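Local structure of glutathione S-transferase family protein (Populus trichocarpa, 5F06) at residues V1-G6 with D26-P31; T13-T18 with A165-L170; A46-G51 with T62-R67; P54-D59 with R67-Y72. The protein binds glutathione and, as a Phi-class glutathione transferase, probably catalyses its conjugation to electrophilic substrates with release of a halide. All coordinates share one frame; numbering follows the deposited sequence. Where two conformers were deposited one is given.

Interaction 1: V1-G6 with D26-P31; sequences VLKLYG and DFELVP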
# COMPACT_ATOMS: atom_id res chain seq x y z
N VAL A 1 -5.29 10.20 -24.85
CA VAL A 1 -3.87 10.24 -24.50
C VAL A 1 -3.68 10.05 -23.00
O VAL A 1 -4.43 10.61 -22.20
CB VAL A 1 -3.21 11.57 -24.93
CG1 VAL A 1 -1.72 11.59 -24.56
CG2 VAL A 1 -3.38 11.80 -26.42
N LEU A 2 -2.68 9.27 -22.63
CA LEU A 2 -2.29 9.13 -21.24
C LEU A 2 -1.48 10.35 -20.84
O LEU A 2 -0.33 10.49 -21.24
CB LEU A 2 -1.46 7.87 -21.02
CG LEU A 2 -2.19 6.54 -21.17
CD1 LEU A 2 -1.18 5.41 -21.25
CD2 LEU A 2 -3.16 6.31 -20.02
N LYS A 3 -2.10 11.24 -20.07
CA LYS A 3 -1.45 12.47 -19.64
C LYS A 3 -1.06 12.38 -18.17
O LYS A 3 -1.91 12.33 -17.28
CB LYS A 3 -2.37 13.66 -19.87
CG LYS A 3 -2.70 13.88 -21.35
CD LYS A 3 -3.84 14.86 -21.56
CE LYS A 3 -3.59 16.17 -20.84
NZ LYS A 3 -2.30 16.80 -21.24
N LEU A 4 0.25 12.36 -17.94
CA LEU A 4 0.83 12.22 -16.61
C LEU A 4 1.30 13.57 -16.10
O LEU A 4 2.15 14.20 -16.72
CB LEU A 4 1.98 11.22 -16.64
CG LEU A 4 2.69 10.90 -15.32
CD1 LEU A 4 1.72 10.25 -14.35
CD2 LEU A 4 3.89 9.99 -15.58
N TYR A 5 0.74 14.01 -14.98
CA TYR A 5 1.10 15.28 -14.38
C TYR A 5 2.11 15.08 -13.26
O TYR A 5 1.82 14.45 -12.24
CB TYR A 5 -0.14 15.99 -13.85
CG TYR A 5 -1.12 16.36 -14.94
CD1 TYR A 5 -2.01 15.42 -15.45
CD2 TYR A 5 -1.14 17.64 -15.47
CE1 TYR A 5 -2.90 15.75 -16.45
CE2 TYR A 5 -2.03 17.98 -16.48
CZ TYR A 5 -2.90 17.04 -16.97
OH TYR A 5 -3.79 17.38 -17.96
N GLY A 6 3.31 15.62 -13.44
CA GLY A 6 4.35 15.45 -12.44
C GLY A 6 5.66 16.09 -12.85
O GLY A 6 5.68 17.11 -13.54
N ASP A 26 2.72 5.18 -25.46
CA ASP A 26 2.77 6.62 -25.72
C ASP A 26 2.16 7.32 -24.52
O ASP A 26 1.26 6.78 -23.88
CB ASP A 26 1.99 7.00 -26.99
CG ASP A 26 2.58 6.43 -28.26
OD1 ASP A 26 3.74 5.96 -28.25
OD2 ASP A 26 1.88 6.47 -29.29
N PHE A 27 2.63 8.53 -24.23
CA PHE A 27 2.08 9.32 -23.15
C PHE A 27 2.60 10.75 -23.23
O PHE A 27 3.55 11.02 -23.96
CB PHE A 27 2.43 8.72 -21.78
CG PHE A 27 3.90 8.76 -21.47
CD1 PHE A 27 4.74 7.73 -21.86
CD2 PHE A 27 4.45 9.84 -20.79
CE1 PHE A 27 6.09 7.77 -21.59
CE2 PHE A 27 5.80 9.88 -20.50
CZ PHE A 27 6.62 8.85 -20.90
N GLU A 28 1.98 11.64 -22.49
CA GLU A 28 2.46 13.01 -22.36
C GLU A 28 2.76 13.31 -20.90
O GLU A 28 1.89 13.17 -20.04
CB GLU A 28 1.45 14.01 -22.90
CG GLU A 28 1.93 15.45 -22.75
CD GLU A 28 0.94 16.47 -23.28
OE1 GLU A 28 -0.13 16.08 -23.79
OE2 GLU A 28 1.24 17.68 -23.18
N LEU A 29 4.00 13.72 -20.64
CA LEU A 29 4.38 14.23 -19.33
C LEU A 29 4.11 15.73 -19.28
O LEU A 29 4.72 16.50 -20.02
CB LEU A 29 5.85 13.93 -19.04
CG LEU A 29 6.40 14.44 -17.70
CD1 LEU A 29 5.61 13.89 -16.53
CD2 LEU A 29 7.86 14.09 -17.55
N VAL A 30 3.17 16.12 -18.43
CA VAL A 30 2.82 17.52 -18.24
C VAL A 30 3.48 18.01 -16.96
O VAL A 30 3.19 17.50 -15.88
CB VAL A 30 1.30 17.73 -18.16
CG1 VAL A 30 0.97 19.21 -17.99
CG2 VAL A 30 0.62 17.16 -19.39
N PRO A 31 4.39 19.00 -17.06
CA PRO A 31 5.08 19.45 -15.85
C PRO A 31 4.15 20.03 -14.79
O PRO A 31 3.20 20.74 -15.12
CB PRO A 31 6.03 20.52 -16.36
CG PRO A 31 6.25 20.18 -17.78
CD PRO A 31 4.96 19.62 -18.27
O HOH W 1 -1.37 7.59 -24.52

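Interaction 2: T13-T18 with A165-L170; sequences TSRVLT and ADLHHL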
# COMPACT_ATOMS: atom_id res chain seq x y z
N THR A 13 6.74 10.28 -9.63
CA THR A 13 6.49 10.34 -11.06
C THR A 13 7.30 9.28 -11.78
O THR A 13 6.80 8.61 -12.69
CB THR A 13 6.85 11.72 -11.66
OG1 THR A 13 6.17 12.75 -10.93
CG2 THR A 13 6.43 11.79 -13.13
N SER A 14 8.56 9.11 -11.37
CA SER A 14 9.45 8.15 -12.01
C SER A 14 8.92 6.72 -11.91
O SER A 14 9.15 5.91 -12.80
CB SER A 14 10.85 8.22 -11.40
OG SER A 14 11.50 9.42 -11.76
N ARG A 15 8.21 6.43 -10.83
CA ARG A 15 7.62 5.10 -10.65
C ARG A 15 6.64 4.81 -11.79
O ARG A 15 6.60 3.69 -12.32
CB ARG A 15 6.93 4.99 -9.29
CG ARG A 15 6.54 3.56 -8.93
CD ARG A 15 6.05 3.42 -7.50
NE ARG A 15 7.10 3.71 -6.52
CZ ARG A 15 7.16 4.80 -5.75
NH1 ARG A 15 6.22 5.73 -5.80
NH2 ARG A 15 8.17 4.95 -4.91
N VAL A 16 5.86 5.81 -12.17
CA VAL A 16 4.92 5.65 -13.28
C VAL A 16 5.66 5.63 -14.62
O VAL A 16 5.39 4.79 -15.48
CB VAL A 16 3.86 6.77 -13.30
CG1 VAL A 16 2.88 6.58 -14.45
CG2 VAL A 16 3.11 6.82 -11.98
N LEU A 17 6.61 6.55 -14.78
CA LEU A 17 7.33 6.66 -16.04
C LEU A 17 7.96 5.34 -16.46
O LEU A 17 7.86 4.94 -17.61
CB LEU A 17 8.40 7.75 -15.96
CG LEU A 17 7.87 9.18 -15.96
CD1 LEU A 17 8.99 10.15 -15.69
CD2 LEU A 17 7.20 9.51 -17.29
N THR A 18 8.60 4.64 -15.52
CA THR A 18 9.26 3.39 -15.86
C THR A 18 8.21 2.34 -16.24
O THR A 18 8.44 1.53 -17.14
CB THR A 18 10.16 2.88 -14.71
OG1 THR A 18 10.83 1.68 -15.12
CG2 THR A 18 9.35 2.60 -13.46
N ALA A 165 6.15 -5.70 -8.69
CA ALA A 165 6.70 -5.69 -7.34
C ALA A 165 8.10 -5.10 -7.31
O ALA A 165 8.38 -4.20 -6.51
CB ALA A 165 6.71 -7.11 -6.76
N ASP A 166 8.98 -5.59 -8.18
CA ASP A 166 10.34 -5.07 -8.25
C ASP A 166 10.33 -3.61 -8.71
O ASP A 166 11.01 -2.77 -8.12
CB ASP A 166 11.19 -5.91 -9.21
CG ASP A 166 11.04 -7.39 -8.96
OD1 ASP A 166 11.75 -7.93 -8.07
OD2 ASP A 166 10.22 -8.02 -9.66
N LEU A 167 9.56 -3.34 -9.76
CA LEU A 167 9.50 -2.02 -10.36
C LEU A 167 9.23 -0.92 -9.34
O LEU A 167 9.86 0.14 -9.38
CB LEU A 167 8.41 -1.99 -11.45
CG LEU A 167 8.28 -0.69 -12.25
CD1 LEU A 167 7.84 -0.99 -13.67
CD2 LEU A 167 7.32 0.30 -11.60
N HIS A 168 8.29 -1.17 -8.43
CA HIS A 168 7.91 -0.14 -7.47
C HIS A 168 9.07 0.29 -6.57
O HIS A 168 9.02 1.37 -5.99
CB HIS A 168 6.73 -0.62 -6.62
CG HIS A 168 5.42 -0.58 -7.33
ND1 HIS A 168 4.26 -1.10 -6.80
CD2 HIS A 168 5.08 -0.07 -8.54
CE1 HIS A 168 3.27 -0.92 -7.65
NE2 HIS A 168 3.74 -0.29 -8.71
N HIS A 169 10.11 -0.54 -6.49
CA HIS A 169 11.27 -0.25 -5.65
C HIS A 169 12.29 0.68 -6.29
O HIS A 169 13.19 1.19 -5.62
CB HIS A 169 12.01 -1.55 -5.29
CG HIS A 169 11.25 -2.45 -4.37
ND1 HIS A 169 10.22 -3.25 -4.80
CD2 HIS A 169 11.39 -2.69 -3.05
CE1 HIS A 169 9.74 -3.94 -3.78
NE2 HIS A 169 10.44 -3.63 -2.70
N LEU A 170 12.18 0.89 -7.60
CA LEU A 170 13.25 1.54 -8.34
C LEU A 170 13.53 2.98 -7.91
O LEU A 170 14.69 3.33 -7.67
CB LEU A 170 12.95 1.49 -9.85
CG LEU A 170 13.21 0.14 -10.53
CD1 LEU A 170 12.61 0.14 -11.93
CD2 LEU A 170 14.70 -0.20 -10.60
O HOH W 2 10.47 3.25 -4.60

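Interaction 3: A46-G51 with T62-R67; sequences AKNPFG and TLFESR. With GSH (glutathione), chain C.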
# COMPACT_ATOMS: atom_id res chain seq x y z
N ALA A 46 -7.88 19.48 -7.63
CA ALA A 46 -9.04 18.83 -8.24
C ALA A 46 -8.65 17.51 -8.90
O ALA A 46 -9.50 16.65 -9.12
CB ALA A 46 -9.70 19.77 -9.27
N LYS A 47 -7.37 17.36 -9.23
CA LYS A 47 -6.87 16.10 -9.76
C LYS A 47 -6.52 15.16 -8.60
O LYS A 47 -6.88 13.98 -8.62
CB LYS A 47 -5.65 16.31 -10.65
CG LYS A 47 -5.87 17.23 -11.83
CD LYS A 47 -4.67 17.16 -12.78
CE LYS A 47 -4.92 17.91 -14.07
NZ LYS A 47 -4.85 19.39 -13.91
N ASN A 48 -5.81 15.70 -7.62
CA ASN A 48 -5.46 14.97 -6.41
C ASN A 48 -5.71 15.84 -5.18
O ASN A 48 -4.96 16.78 -4.92
CB ASN A 48 -4.00 14.52 -6.44
CG ASN A 48 -3.61 13.73 -5.20
OD1 ASN A 48 -4.43 13.50 -4.31
ND2 ASN A 48 -2.36 13.30 -5.14
N PRO A 49 -6.76 15.52 -4.41
CA PRO A 49 -7.09 16.39 -3.27
C PRO A 49 -6.00 16.41 -2.19
O PRO A 49 -6.03 17.29 -1.33
CB PRO A 49 -8.38 15.77 -2.73
CG PRO A 49 -8.31 14.33 -3.14
CD PRO A 49 -7.65 14.35 -4.48
N PHE A 50 -5.05 15.49 -2.24
CA PHE A 50 -3.96 15.46 -1.27
C PHE A 50 -2.81 16.38 -1.69
O PHE A 50 -1.87 16.61 -0.92
CB PHE A 50 -3.46 14.03 -1.08
CG PHE A 50 -4.44 13.15 -0.36
CD1 PHE A 50 -4.53 13.18 1.02
CD2 PHE A 50 -5.28 12.30 -1.06
CE1 PHE A 50 -5.43 12.38 1.69
CE2 PHE A 50 -6.18 11.50 -0.39
CZ PHE A 50 -6.26 11.54 0.98
N GLY A 51 -2.90 16.92 -2.90
CA GLY A 51 -1.96 17.92 -3.36
C GLY A 51 -0.54 17.41 -3.53
O GLY A 51 0.43 18.11 -3.19
N THR A 62 -9.64 10.33 -14.15
CA THR A 62 -8.55 10.97 -13.42
C THR A 62 -8.12 10.11 -12.24
O THR A 62 -8.95 9.69 -11.43
CB THR A 62 -8.96 12.37 -12.91
OG1 THR A 62 -9.49 13.14 -13.99
CG2 THR A 62 -7.75 13.10 -12.30
N LEU A 63 -6.82 9.84 -12.15
CA LEU A 63 -6.25 9.01 -11.09
C LEU A 63 -5.12 9.71 -10.34
O LEU A 63 -4.46 10.61 -10.87
CB LEU A 63 -5.71 7.70 -11.67
CG LEU A 63 -6.64 6.85 -12.53
CD1 LEU A 63 -5.88 5.63 -13.03
CD2 LEU A 63 -7.87 6.43 -11.76
N PHE A 64 -4.89 9.28 -9.11
CA PHE A 64 -3.70 9.66 -8.38
C PHE A 64 -3.25 8.46 -7.54
O PHE A 64 -3.88 7.41 -7.59
CB PHE A 64 -3.94 10.93 -7.54
CG PHE A 64 -4.99 10.78 -6.47
CD1 PHE A 64 -6.32 11.05 -6.74
CD2 PHE A 64 -4.64 10.41 -5.18
CE1 PHE A 64 -7.29 10.93 -5.75
CE2 PHE A 64 -5.60 10.30 -4.19
CZ PHE A 64 -6.92 10.55 -4.48
N GLU A 65 -2.15 8.64 -6.81
CA GLU A 65 -1.36 7.56 -6.19
C GLU A 65 -0.60 6.79 -7.26
O GLU A 65 -1.18 6.16 -8.15
CB GLU A 65 -2.22 6.59 -5.36
CG GLU A 65 -2.73 7.19 -4.07
CD GLU A 65 -1.59 7.52 -3.11
OE1 GLU A 65 -0.63 6.72 -3.03
OE2 GLU A 65 -1.66 8.57 -2.45
N SER A 66 0.73 6.88 -7.18
CA SER A 66 1.60 6.36 -8.22
C SER A 66 1.34 4.89 -8.49
O SER A 66 1.35 4.47 -9.64
CB SER A 66 3.07 6.56 -7.83
OG SER A 66 3.37 5.91 -6.60
N ARG A 67 1.10 4.11 -7.44
CA ARG A 67 0.95 2.67 -7.59
C ARG A 67 -0.46 2.28 -8.04
O ARG A 67 -0.68 1.16 -8.53
CB ARG A 67 1.31 1.97 -6.28
CG ARG A 67 2.73 2.25 -5.79
CD ARG A 67 2.89 1.84 -4.33
NE ARG A 67 4.21 2.15 -3.77
CZ ARG A 67 4.61 3.36 -3.39
NH1 ARG A 67 3.79 4.40 -3.51
NH2 ARG A 67 5.82 3.53 -2.89
N1 GSH C . 1.58 7.99 -1.97
CA1 GSH C . 1.85 8.99 -2.96
C1 GSH C . 2.14 8.32 -4.29
O11 GSH C . 2.77 7.24 -4.32
O12 GSH C . 1.77 8.86 -5.36
CB1 GSH C . 3.02 9.85 -2.53
CG1 GSH C . 3.11 11.06 -3.45
CD1 GSH C . 4.31 11.93 -3.11
OE1 GSH C . 4.99 11.72 -2.12
N2 GSH C . 4.64 13.00 -4.01
CA2 GSH C . 5.75 13.87 -3.77
C2 GSH C . 5.27 15.32 -3.78
O2 GSH C . 4.31 15.64 -4.45
CB2 GSH C . 6.75 13.72 -4.89
SG2 GSH C . 7.62 12.17 -4.78
N3 GSH C . 5.96 16.32 -3.00
CA3 GSH C . 5.51 17.70 -3.02
C3 GSH C . 4.93 18.11 -1.67
O31 GSH C . 4.89 19.32 -1.35
O32 GSH C . 4.48 17.23 -0.88
O HOH W 3 -1.30 10.95 -3.82

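Interaction 4: P54-D59 with R67-Y72; sequences PALEED and RAITSY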
# COMPACT_ATOMS: atom_id res chain seq x y z
N PRO A 54 2.26 12.08 -8.55
CA PRO A 54 1.65 12.44 -9.82
C PRO A 54 0.14 12.29 -9.86
O PRO A 54 -0.46 11.74 -8.93
CB PRO A 54 2.29 11.45 -10.79
CG PRO A 54 2.39 10.21 -9.97
CD PRO A 54 2.68 10.67 -8.55
N ALA A 55 -0.46 12.79 -10.93
CA ALA A 55 -1.83 12.48 -11.29
C ALA A 55 -1.86 12.03 -12.74
O ALA A 55 -0.94 12.34 -13.51
CB ALA A 55 -2.73 13.67 -11.07
N LEU A 56 -2.91 11.31 -13.11
CA LEU A 56 -3.11 10.86 -14.48
C LEU A 56 -4.48 11.28 -14.98
O LEU A 56 -5.49 11.03 -14.32
CB LEU A 56 -2.97 9.34 -14.58
CG LEU A 56 -3.07 8.75 -15.99
CD1 LEU A 56 -1.78 8.93 -16.75
CD2 LEU A 56 -3.45 7.28 -15.94
N GLU A 57 -4.51 11.93 -16.14
CA GLU A 57 -5.76 12.15 -16.87
C GLU A 57 -5.76 11.29 -18.12
O GLU A 57 -4.86 11.39 -18.96
CB GLU A 57 -5.95 13.63 -17.24
CG GLU A 57 -6.43 14.52 -16.09
CD GLU A 57 -6.71 15.95 -16.53
OE1 GLU A 57 -6.12 16.38 -17.55
OE2 GLU A 57 -7.52 16.64 -15.86
N GLU A 58 -6.76 10.43 -18.23
CA GLU A 58 -6.98 9.64 -19.44
C GLU A 58 -8.41 9.86 -19.87
O GLU A 58 -9.33 9.24 -19.34
CB GLU A 58 -6.71 8.16 -19.18
CG GLU A 58 -6.80 7.30 -20.43
CD GLU A 58 -7.02 5.84 -20.12
OE1 GLU A 58 -7.81 5.54 -19.21
OE2 GLU A 58 -6.41 4.98 -20.80
N ASP A 59 -8.60 10.76 -20.84
CA ASP A 59 -9.92 11.21 -21.24
C ASP A 59 -10.69 11.70 -20.01
O ASP A 59 -10.24 12.63 -19.34
CB ASP A 59 -10.65 10.08 -21.97
CG ASP A 59 -9.88 9.57 -23.17
OD1 ASP A 59 -9.41 10.41 -23.98
OD2 ASP A 59 -9.72 8.34 -23.30
N ARG A 67 1.10 4.11 -7.44
CA ARG A 67 0.95 2.67 -7.59
C ARG A 67 -0.46 2.28 -8.04
O ARG A 67 -0.68 1.16 -8.53
CB ARG A 67 1.31 1.97 -6.28
CG ARG A 67 2.73 2.25 -5.79
CD ARG A 67 2.89 1.84 -4.33
NE ARG A 67 4.21 2.15 -3.77
CZ ARG A 67 4.61 3.36 -3.39
NH1 ARG A 67 3.79 4.40 -3.51
NH2 ARG A 67 5.82 3.53 -2.89
N ALA A 68 -1.43 3.17 -7.87
CA ALA A 68 -2.75 2.97 -8.46
C ALA A 68 -2.64 3.17 -9.97
O ALA A 68 -3.26 2.46 -10.76
CB ALA A 68 -3.77 3.92 -7.86
N ILE A 69 -1.83 4.15 -10.36
CA ILE A 69 -1.66 4.48 -11.76
C ILE A 69 -0.91 3.35 -12.48
O ILE A 69 -1.29 2.94 -13.57
CB ILE A 69 -0.90 5.81 -11.94
CG1 ILE A 69 -1.75 6.96 -11.39
CG2 ILE A 69 -0.60 6.05 -13.41
CD1 ILE A 69 -0.99 8.28 -11.24
N THR A 70 0.15 2.84 -11.86
CA THR A 70 0.90 1.74 -12.46
C THR A 70 0.04 0.49 -12.57
O THR A 70 0.07 -0.20 -13.59
CB THR A 70 2.17 1.40 -11.67
OG1 THR A 70 1.83 1.12 -10.30
CG2 THR A 70 3.17 2.56 -11.72
N SER A 71 -0.72 0.20 -11.52
CA SER A 71 -1.60 -0.97 -11.50
C SER A 71 -2.65 -0.87 -12.60
O SER A 71 -2.94 -1.85 -13.30
CB SER A 71 -2.26 -1.11 -10.12
OG SER A 71 -3.06 -2.28 -10.04
N TYR A 72 -3.23 0.31 -12.74
CA TYR A 72 -4.19 0.57 -13.81
C TYR A 72 -3.58 0.31 -15.18
O TYR A 72 -4.13 -0.44 -15.99
CB TYR A 72 -4.69 2.01 -13.72
CG TYR A 72 -5.61 2.39 -14.85
CD1 TYR A 72 -6.86 1.79 -14.98
CD2 TYR A 72 -5.23 3.33 -15.80
CE1 TYR A 72 -7.71 2.12 -16.01
CE2 TYR A 72 -6.08 3.67 -16.84
CZ TYR A 72 -7.31 3.06 -16.94
OH TYR A 72 -8.17 3.38 -17.96

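Interaction 1: V1-G6 with D26-P31
Y5 and V30 stand side by side on one face of the sheet and point the same way, from paired positions of two parallel strands. V30 CG2 sits 4.0 Å above the phenol plane, offset toward the rim, and V30 CG1 is 3.6 Å from Y5 CE2. Y5 CG lies anti to its carbonyl carbon (chi1 -64°), and from there the ring leans toward the neighbouring strand. An alanine at Y5 would probably leave the V30 methyls without their flat cover and E57 without the hydroxyl that binds its carboxylate. K3 and E28 are a second pair on this face, also lying alongside. The lysine chain bends at its last two torsions and brings NZ to 3.4 Å from E28 OE1, a salt bridge whose hydrogen bond is weak; the same NZ is 3.5 Å from V30 CG2. Charged residues suit this end, where E28 is exposed. On the opposite face L4 and L29 meet, and L29 CD1 lies 3.5 Å from L4 O. The strands are held by backbone bonds from E28 N to L2 O, L4 N to E28 O, V30 N to L4 O (2.8 Å) and G6 N to V30 O. Beyond them one water accepts from L2 N and donates to D26 O, joining the two segments where no direct backbone bond links them. This is the strand pair of a beta-alpha-beta unit of the thioredoxin-like domain: helix 11-22 packs on L4 and F27 through L17, while the other edge of strand 2-6 bonds to antiparallel strand 55-58 through K3 with E57 and Y5 with A55.

Interaction 2: T13-T18 with A165-L170
R15 lays its aliphatic CG and CD against the imidazole of H168, CD coming to 3.8 Å from H168 CD2. The two side chains cross at about a right angle, and the guanidinium plane is turned 89° from the ring. CG is anti to the backbone N (chi1 -169°) and the chain then bends at chi3, which directs NE to the H168 carbonyl instead of its ring. NE donates to H168 O over 3.1 Å, nearly straight at 166°, within the carbonyl plane and on a lone pair. A water donates to the same oxygen and accepts from R15 NH2 (2.9 Å), so H168 O is gripped twice at a turn. Arginine suits the place because one planar group serves several partners: R15 NH1 reaches S66 OG, and the residue touches the bound glutathione. The contact joins helix 11-22 of the thioredoxin-like domain to the all-helical domain. There helix 164-167 is followed by a type I beta turn from L167 to L170, closed by L170 N to L167 O. At the start of that helix, D166 OD2 accepts from S163 N, the carboxylate half of the N-capping box known from this superfamily. Apolar contacts flank the polar one. L167 and T18 meet tip to tip, with L167 CD2 3.6 Å from T18 CG2 in one of the threonine's two conformers, and the same leucine methyl lies 3.5 Å from R15 O. H168 turns its NE2 to T70 OG1 on helix 66-76, while F204 packs on both T18 and L170.

Interaction 3: A46-G51 with T62-R67
N48 lays its amide flat over one face of the F64 ring, the two planes only 16° apart, with OD1 3.2 Å above the ring plane and offset toward the rim. Around the same phenyl, P49 CD approaches CE1 of F64 at 3.7 Å, and F64 CE2 meets the edge of the F50 ring. The K47 carbonyl oxygen lies near F64 CD1. A phenylalanine suits this spot because its broad flat face can take up an amide while proline and aromatic carbons pack around the rest of the ring. An alanine in place of F64 would probably open a gap beside N48, P49 and F50 and let the asparagine amide shift. What fixes that amide is an Asx turn: N48 OD1 accepts from F50 N (2.9 Å), the donor standing well above the carbonyl plane, within a type I turn from N48 to G51. N48 ND2 bonds to Q52 O and, through a water, reaches E65 OE2. Here the glutathione site of the thioredoxin-like domain begins. E65, at the N-cap of helix 66-76, takes the ligand's N1 at OE1 (2.8 Å), while S66 N and S66 OG donate to the two oxygens of its gamma-glutamyl carboxylate. E65 OE2 also forms a salt bridge with R106 of the second subunit, whose V102 packs on F64.

Interaction 4: P54-D59 with R67-Y72
This is a buried strand-on-helix contact in the thioredoxin-like domain, where helix 66-76 packs against strand 55-58, their short segments 9.2 Å apart at closest and 37° from parallel. Its apolar core is I69, directed at the strand. The CG2 branch meets L56 CD2 at 4.0 Å, while CD1, at the end of the longer branch, lies over L56 CB and reaches P54 CG at 4.1 Å. Beta-branched isoleucine suits the place, since its two arms diverge to different partners. P54, preceded by a cis peptide, is the cis-proline characteristic of thioredoxin folds and also borders the glutathione pocket. One helical turn on, Y72 crosses obliquely toward the strand; its CG is anti to the backbone N (chi1 175°), and the ring passes beside L56 CD2 to bring the hydroxyl to E58. Y72 OH donates to E58 OE1 over a short 2.5 Å, on the syn lone pair of E58 OE1, with carboxylate and ring planes 85° apart. K76 NZ forms a salt bridge with E58 OE2 and bonds to Y72 OH as well, so phenol, lysine and carboxylate make one polar cluster, in which the lysine charge probably helps to keep E58 ionised and, by bonding to Y72 OH, is likely to polarise the phenol as a donor.

Overall arrangement
Interactions 1, 3 and 4 all reach one mixed sheet: strand 2-6 of interaction 1 adjoins strand 55-58 of interaction 4, with Y5 N 2.8 Å from A55 O, and strand 61-64 of interaction 3 follows at L63 N to L56 O, also 2.8 Å. Interactions 3 and 4 share R67, and their centres are about 8 Å apart. Interaction 2 joins this domain to the helical one; R15 NH1 lies 3.0 Å from S66 OG, and H168 NE2 lies 2.9 Å from T70 OG1. Glutathione touches R15, P54 and R67 and is bonded by E65 and S66, so interactions 2, 3 and 4 border its pocket, while G6 of interaction 1 remains about 8 Å from the ligand at nearest atoms.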